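Local coordinates for periplasmic sugar-binding domain protein (Pseudomonas fluorescens Pf-5, PDB 3H75), which probably binds a carbohydrate as a two-domain periplasmic solute-binding protein of the bacterial solute-binding protein 2 family, at residues V6-P11 / V20-F25; R31-D36 / A272-A277; I91-L96 / F263-W268. All coordinates share one frame; numbering follows the deposited sequence.

Helices 17-33 and 265-277 pack on the same face of the parallel sheet and on each other, and interactions 1 to 3 sample these joints. Interactions 1 and 2 share helix 17-33, their centres about 14 Å apart, and a probable hydrogen bond of 2.8 Å links Val6 N to Asp36 O. Interactions 2 and 3 share helix 265-277 at about 15 Å. Interactions 1 and 3 lie closer, about 10 Å between centres, joined by a probable hydrogen bond of 3.0 Å between Tyr22 OH and Asn93 OD1. Bound glycerol and sulfate each lie about 5 Å from the Asn93 side chain; both probably come from the crystallisation liquor but may mark a pocket.

Interaction 1: V6-P11 / V20-F25; sequences VVFLNP and VSYSQF
In the first beta-alpha-beta unit of this domain, Phe8 and Asn10 of strand 5-10 meet Tyr22 and Ser23 of helix 17-33, the helix that returns the chain to strand 36-41. Phe8, its CG anti to the backbone N (chi1 172°), sends its ring off the sheet, and its far end, CZ, comes 3.7 Å from Tyr22 CE2. The two side chains cross at about a right angle, yet their ring planes differ by only 25°. The rings are slid apart, with centroids 5.5 Å from each other, so that they barely overlap, and the touch is limited to CE2 and CZ of Phe8 against CD2 and CE2 of Tyr22.

Two residues further on, Asn10 extends its amide toward the same helix, placing ND2 2.9 Å from Ser23 OG. Both atoms are hydrogen-bonded to the carbonyl oxygen of Trp19, so one helix carbonyl is gripped from the strand and from within its own helix. Asn10 OD1 accepts from the backbone N of Gly12, which helps to fix how the amide is turned, and Ser23 OG also bonds Tyr41 OH. Around this buried patch, Met67 of strand 65-69 touches Phe8, while Ile39 of strand 36-41 packs against Asn10 and Ser23.

Interaction 2: R31-D36 / A272-A277; sequences RDLGLD and ALHDDA
His274 of helix 265-277 lodges against Leu33 and Leu35, where helix 17-33 ends and the chain turns into strand 36-41. The motif is helix-against-helix packing on one side of a parallel sheet, in the alpha/beta fold of a periplasmic binding protein. It joins parts of the sequence that lie far apart: helix 265-277 follows strand 257-260 of the second sheet and comes back to cover the first.

In the first shell the imidazole is held by aliphatic groups. Leu33 lays its CD2 over one face of the ring as a CH-pi contact, 4.1 Å from the centroid and 16° off the ring normal. Its backbone takes part too, since Leu33 O lies 3.4 Å from His274 CD2. Leu35 comes from another direction: its CD1 stands 4.2 Å from His274 CB, and its CD2 lies near the ring plane, at the edge. A chi1 of 165° swings the imidazole of His274 away from its own amide nitrogen and across toward the end of helix 17-33.

Further out, Gly34, with a positive phi, separates the two leucines as the chain leaves the helix, and both set out from the backbone toward helix 265-277. Leu33 is also touched by Phe319, and both leucines rest on Leu270. Arg320 and Ser323 touch the His274 side chain.

The rotation of the ring is fixed by the next residue of its own helix. Asp275 is itself held by Ser323 OG at OD1 and by Tyr333 OH and the backbone N of Ala324 at OD2. His274 ND1 donates to Asp275 OD1 over 2.9 Å, the acceptor lying in the imidazole plane and the bond arriving on the anti side, tilted 23° out of the carboxylate plane.

Interaction 3: I91-L96 / F263-W268; sequences IVNSPL and FTLGGW
Leu265, near the start of helix 265-277, meets Val92 and Asn93 toward the end of strand 88-93. This is helix-on-sheet packing, the helix laid on the parallel sheet of the alpha/beta periplasmic binding protein fold. At chi1 -158° CG lies beside the carbonyl carbon, and the branch is directed at the strand. CB and CG each stand 4.1 Å from Asn93 OD1. Beyond them both methyls lie against that oxygen, CD1 at 3.6 Å and CD2 at 3.8 Å from Asn93 OD1; CD2 also reaches Val92 CB, at 3.9 Å, and Val92 CG1. Val92 and Leu265 slide past each other in opposite directions, so this is a contact of flanks. Asn93, with a positive phi, turns its amide end back toward the helix; OD1 is a polar atom set against methyl groups, but it is hydrogen-bonded to Tyr22 OH.

Were Leu265 cut back to an alanine, the two methyls would go, which is likely to open a gap beside Val92 and leave Asn93 OD1 with much less apolar cover.

Helix 17-33 closes over the contact, with Tyr22 touching Leu265 and Trp19 touching Asn93, while strand 65-69 lines the sheet side through Met67 against Val92 and Val69 against Val92 and Asn93.

Interaction 1: V6-P11 / V20-F25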
# COMPACT_ATOMS: atom_id res chain seq x y z
N VAL A 6 12.92 -5.22 16.73
CA VAL A 6 11.74 -4.53 16.23
C VAL A 6 10.55 -5.47 16.18
O VAL A 6 10.69 -6.63 15.79
CB VAL A 6 11.98 -3.99 14.80
CG1 VAL A 6 10.72 -3.30 14.29
CG2 VAL A 6 13.16 -3.03 14.78
N VAL A 7 9.39 -4.98 16.60
CA VAL A 7 8.17 -5.76 16.54
C VAL A 7 7.24 -4.97 15.63
O VAL A 7 7.04 -3.77 15.83
CB VAL A 7 7.49 -5.93 17.92
CG1 VAL A 7 6.10 -6.54 17.74
CG2 VAL A 7 8.34 -6.83 18.81
N PHE A 8 6.71 -5.63 14.60
CA PHE A 8 5.80 -4.96 13.69
C PHE A 8 4.42 -5.57 13.81
O PHE A 8 4.26 -6.79 13.74
CB PHE A 8 6.28 -5.08 12.23
CG PHE A 8 5.27 -4.57 11.22
CD1 PHE A 8 4.73 -3.29 11.34
CD2 PHE A 8 4.87 -5.36 10.15
CE1 PHE A 8 3.80 -2.81 10.41
CE2 PHE A 8 3.94 -4.89 9.21
CZ PHE A 8 3.41 -3.62 9.34
N LEU A 9 3.42 -4.71 14.02
CA LEU A 9 2.03 -5.15 14.13
C LEU A 9 1.41 -5.02 12.74
O LEU A 9 1.01 -3.93 12.32
CB LEU A 9 1.29 -4.30 15.16
CG LEU A 9 1.98 -4.23 16.53
CD1 LEU A 9 1.13 -3.40 17.49
CD2 LEU A 9 2.20 -5.64 17.08
N ASN A 10 1.36 -6.15 12.04
CA ASN A 10 0.82 -6.26 10.69
C ASN A 10 -0.71 -6.34 10.78
O ASN A 10 -1.25 -7.22 11.46
CB ASN A 10 1.39 -7.52 10.03
CG ASN A 10 1.17 -7.56 8.54
OD1 ASN A 10 0.06 -7.36 8.07
ND2 ASN A 10 2.24 -7.82 7.78
N PRO A 11 -1.44 -5.44 10.11
CA PRO A 11 -2.91 -5.46 10.17
C PRO A 11 -3.62 -6.52 9.34
O PRO A 11 -4.80 -6.82 9.58
CB PRO A 11 -3.30 -4.05 9.73
CG PRO A 11 -2.23 -3.72 8.71
CD PRO A 11 -0.96 -4.28 9.33
N VAL A 20 1.56 -10.18 3.25
CA VAL A 20 2.59 -11.20 3.36
C VAL A 20 3.81 -10.70 2.59
O VAL A 20 4.95 -10.87 3.03
CB VAL A 20 2.11 -12.55 2.78
CG1 VAL A 20 3.29 -13.52 2.67
CG2 VAL A 20 1.03 -13.14 3.69
N SER A 21 3.58 -10.07 1.43
CA SER A 21 4.69 -9.54 0.65
C SER A 21 5.41 -8.44 1.41
O SER A 21 6.64 -8.30 1.33
CB SER A 21 4.19 -9.02 -0.70
OG SER A 21 3.76 -10.10 -1.51
N TYR A 22 4.64 -7.64 2.15
CA TYR A 22 5.19 -6.55 2.95
C TYR A 22 6.10 -7.18 4.01
O TYR A 22 7.22 -6.73 4.23
CB TYR A 22 4.03 -5.80 3.61
CG TYR A 22 4.36 -4.45 4.22
CD1 TYR A 22 4.07 -3.27 3.54
CD2 TYR A 22 4.89 -4.36 5.51
CE1 TYR A 22 4.28 -2.02 4.13
CE2 TYR A 22 5.11 -3.11 6.10
CZ TYR A 22 4.80 -1.95 5.41
OH TYR A 22 4.95 -0.73 6.02
N SER A 23 5.60 -8.24 4.65
CA SER A 23 6.37 -8.95 5.67
C SER A 23 7.63 -9.59 5.13
O SER A 23 8.70 -9.48 5.72
CB SER A 23 5.50 -10.03 6.32
OG SER A 23 4.47 -9.46 7.10
N GLN A 24 7.51 -10.27 3.99
CA GLN A 24 8.66 -10.93 3.40
C GLN A 24 9.77 -9.96 3.02
O GLN A 24 10.95 -10.26 3.19
CB GLN A 24 8.24 -11.74 2.16
CG GLN A 24 7.25 -12.85 2.48
CD GLN A 24 7.77 -13.81 3.53
OE1 GLN A 24 8.75 -14.52 3.32
NE2 GLN A 24 7.10 -13.84 4.69
N PHE A 25 9.39 -8.78 2.53
CA PHE A 25 10.38 -7.77 2.17
C PHE A 25 11.10 -7.30 3.44
O PHE A 25 12.32 -7.13 3.44
CB PHE A 25 9.71 -6.58 1.46
CG PHE A 25 10.68 -5.68 0.75
CD1 PHE A 25 11.30 -6.10 -0.43
CD2 PHE A 25 10.99 -4.42 1.25
CE1 PHE A 25 12.22 -5.28 -1.09
CE2 PHE A 25 11.90 -3.58 0.59
CZ PHE A 25 12.52 -4.02 -0.59

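Interaction 2: R31-D36 / A272-A277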
# COMPACT_ATOMS: atom_id res chain seq x y z
N ARG A 31 17.23 -9.62 7.93
CA ARG A 31 18.35 -10.55 7.83
C ARG A 31 19.62 -9.84 7.39
O ARG A 31 20.70 -10.05 7.95
CB ARG A 31 18.03 -11.68 6.85
CG ARG A 31 17.00 -12.67 7.35
CD ARG A 31 16.94 -13.91 6.46
NE ARG A 31 16.43 -13.62 5.12
CZ ARG A 31 15.14 -13.48 4.83
NH1 ARG A 31 14.22 -13.60 5.79
NH2 ARG A 31 14.76 -13.22 3.59
N ASP A 32 19.50 -8.98 6.38
CA ASP A 32 20.64 -8.26 5.85
C ASP A 32 21.17 -7.20 6.81
O ASP A 32 22.38 -6.95 6.85
CB ASP A 32 20.27 -7.61 4.51
CG ASP A 32 21.48 -7.13 3.73
OD1 ASP A 32 22.42 -7.93 3.53
OD2 ASP A 32 21.49 -5.96 3.30
N LEU A 33 20.28 -6.59 7.58
CA LEU A 33 20.65 -5.54 8.53
C LEU A 33 21.03 -6.05 9.92
O LEU A 33 21.47 -5.27 10.77
CB LEU A 33 19.50 -4.54 8.66
CG LEU A 33 19.14 -3.76 7.39
CD1 LEU A 33 17.81 -3.04 7.58
CD2 LEU A 33 20.25 -2.76 7.07
N GLY A 34 20.86 -7.35 10.15
CA GLY A 34 21.20 -7.91 11.45
C GLY A 34 20.26 -7.45 12.54
O GLY A 34 20.68 -7.20 13.67
N LEU A 35 18.98 -7.34 12.20
CA LEU A 35 17.96 -6.91 13.15
C LEU A 35 17.12 -8.10 13.60
O LEU A 35 16.92 -9.05 12.84
CB LEU A 35 17.03 -5.86 12.53
CG LEU A 35 17.62 -4.53 12.05
CD1 LEU A 35 16.51 -3.68 11.42
CD2 LEU A 35 18.24 -3.80 13.22
N ASP A 36 16.65 -8.03 14.84
CA ASP A 36 15.79 -9.07 15.39
C ASP A 36 14.36 -8.59 15.17
O ASP A 36 13.89 -7.70 15.87
CB ASP A 36 16.08 -9.25 16.89
CG ASP A 36 15.01 -10.06 17.60
OD1 ASP A 36 14.39 -10.92 16.96
OD2 ASP A 36 14.81 -9.83 18.81
N ALA A 272 15.82 2.66 8.15
CA ALA A 272 15.77 3.88 8.96
C ALA A 272 15.92 3.58 10.45
O ALA A 272 16.64 4.29 11.16
CB ALA A 272 14.47 4.63 8.69
N LEU A 273 15.24 2.54 10.93
CA LEU A 273 15.32 2.20 12.35
C LEU A 273 16.70 1.67 12.68
O LEU A 273 17.24 1.94 13.75
CB LEU A 273 14.25 1.17 12.72
CG LEU A 273 12.82 1.70 12.61
CD1 LEU A 273 11.84 0.64 13.10
CD2 LEU A 273 12.68 2.97 13.44
N HIS A 274 17.28 0.90 11.76
CA HIS A 274 18.62 0.37 11.94
C HIS A 274 19.57 1.53 12.16
O HIS A 274 20.42 1.50 13.06
CB HIS A 274 19.02 -0.43 10.70
CG HIS A 274 20.49 -0.72 10.60
ND1 HIS A 274 21.40 0.20 10.15
CD2 HIS A 274 21.20 -1.85 10.87
CE1 HIS A 274 22.61 -0.33 10.15
NE2 HIS A 274 22.51 -1.58 10.58
N ASP A 275 19.43 2.57 11.35
CA ASP A 275 20.28 3.74 11.46
C ASP A 275 19.98 4.55 12.71
O ASP A 275 20.89 5.10 13.33
CB ASP A 275 20.15 4.61 10.21
CG ASP A 275 20.85 4.01 9.01
OD1 ASP A 275 21.45 2.92 9.15
OD2 ASP A 275 20.82 4.62 7.92
N ASP A 276 18.71 4.63 13.10
CA ASP A 276 18.37 5.37 14.31
C ASP A 276 19.06 4.77 15.52
O ASP A 276 19.56 5.49 16.39
CB ASP A 276 16.86 5.36 14.56
CG ASP A 276 16.48 6.08 15.84
OD1 ASP A 276 16.54 7.32 15.87
OD2 ASP A 276 16.14 5.40 16.83
N ALA A 277 19.10 3.44 15.58
CA ALA A 277 19.73 2.74 16.69
C ALA A 277 21.22 3.02 16.72
O ALA A 277 21.84 2.96 17.78
CB ALA A 277 19.48 1.24 16.56

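Interaction 3: I91-L96 / F263-W268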
# COMPACT_ATOMS: atom_id res chain seq x y z
N ILE A 91 5.47 4.87 13.26
CA ILE A 91 4.16 4.82 12.60
C ILE A 91 4.35 4.81 11.09
O ILE A 91 5.00 5.70 10.53
CB ILE A 91 3.32 6.05 12.99
CG1 ILE A 91 3.26 6.18 14.51
CG2 ILE A 91 1.93 5.95 12.38
CD1 ILE A 91 2.65 4.99 15.20
N VAL A 92 3.76 3.83 10.41
CA VAL A 92 3.93 3.75 8.97
C VAL A 92 2.69 3.78 8.11
O VAL A 92 1.56 3.64 8.59
CB VAL A 92 4.74 2.50 8.58
CG1 VAL A 92 6.11 2.54 9.23
CG2 VAL A 92 3.99 1.24 9.00
N ASN A 93 2.94 3.97 6.81
CA ASN A 93 1.93 4.00 5.74
C ASN A 93 1.07 5.25 5.60
O ASN A 93 0.74 5.64 4.48
CB ASN A 93 1.06 2.74 5.83
CG ASN A 93 1.83 1.48 5.45
OD1 ASN A 93 3.06 1.51 5.29
ND2 ASN A 93 1.12 0.37 5.30
N SER A 94 0.68 5.88 6.70
CA SER A 94 -0.11 7.10 6.63
C SER A 94 0.37 8.08 7.69
O SER A 94 0.86 7.68 8.73
CB SER A 94 -1.62 6.81 6.81
OG SER A 94 -1.94 6.53 8.15
N PRO A 95 0.21 9.39 7.42
CA PRO A 95 0.60 10.52 8.27
C PRO A 95 0.01 10.58 9.67
O PRO A 95 -1.12 10.15 9.91
CB PRO A 95 0.18 11.74 7.45
CG PRO A 95 0.21 11.24 6.04
CD PRO A 95 -0.41 9.88 6.17
N LEU A 96 0.79 11.12 10.60
CA LEU A 96 0.35 11.30 11.98
C LEU A 96 -0.57 12.51 11.92
O LEU A 96 -0.28 13.46 11.20
CB LEU A 96 1.55 11.59 12.89
CG LEU A 96 2.45 10.42 13.30
CD1 LEU A 96 3.75 10.94 13.90
CD2 LEU A 96 1.71 9.54 14.29
N PHE A 263 4.65 -1.95 -1.13
CA PHE A 263 4.90 -3.15 -0.34
C PHE A 263 6.33 -3.14 0.19
O PHE A 263 6.68 -3.92 1.06
CB PHE A 263 4.65 -4.42 -1.16
CG PHE A 263 5.74 -4.76 -2.14
CD1 PHE A 263 6.81 -5.59 -1.77
CD2 PHE A 263 5.71 -4.25 -3.43
CE1 PHE A 263 7.82 -5.90 -2.69
CE2 PHE A 263 6.71 -4.55 -4.34
CZ PHE A 263 7.76 -5.38 -3.97
N THR A 264 7.15 -2.23 -0.34
CA THR A 264 8.54 -2.13 0.08
C THR A 264 8.74 -1.21 1.29
O THR A 264 9.81 -1.20 1.88
CB THR A 264 9.43 -1.55 -1.05
OG1 THR A 264 8.97 -0.24 -1.39
CG2 THR A 264 9.40 -2.44 -2.28
N LEU A 265 7.71 -0.46 1.66
CA LEU A 265 7.85 0.49 2.76
C LEU A 265 8.42 -0.07 4.06
O LEU A 265 9.25 0.57 4.70
CB LEU A 265 6.52 1.20 3.04
CG LEU A 265 6.67 2.54 3.76
CD1 LEU A 265 5.50 3.45 3.40
CD2 LEU A 265 6.75 2.32 5.25
N GLY A 266 7.96 -1.26 4.45
CA GLY A 266 8.45 -1.86 5.68
C GLY A 266 9.96 -2.08 5.67
O GLY A 266 10.63 -1.88 6.69
N GLY A 267 10.50 -2.48 4.52
CA GLY A 267 11.93 -2.70 4.41
C GLY A 267 12.71 -1.42 4.59
O GLY A 267 13.73 -1.38 5.29
N TRP A 268 12.24 -0.35 3.95
CA TRP A 268 12.90 0.94 4.05
C TRP A 268 12.82 1.42 5.50
O TRP A 268 13.75 2.03 6.02
CB TRP A 268 12.21 1.97 3.16
CG TRP A 268 12.02 1.55 1.73
CD1 TRP A 268 10.98 1.91 0.92
CD2 TRP A 268 12.88 0.72 0.93
NE1 TRP A 268 11.14 1.36 -0.33
CE2 TRP A 268 12.29 0.62 -0.35
CE3 TRP A 268 14.08 0.04 1.18
CZ2 TRP A 268 12.87 -0.12 -1.39
CZ3 TRP A 268 14.66 -0.70 0.15
CH2 TRP A 268 14.05 -0.77 -1.12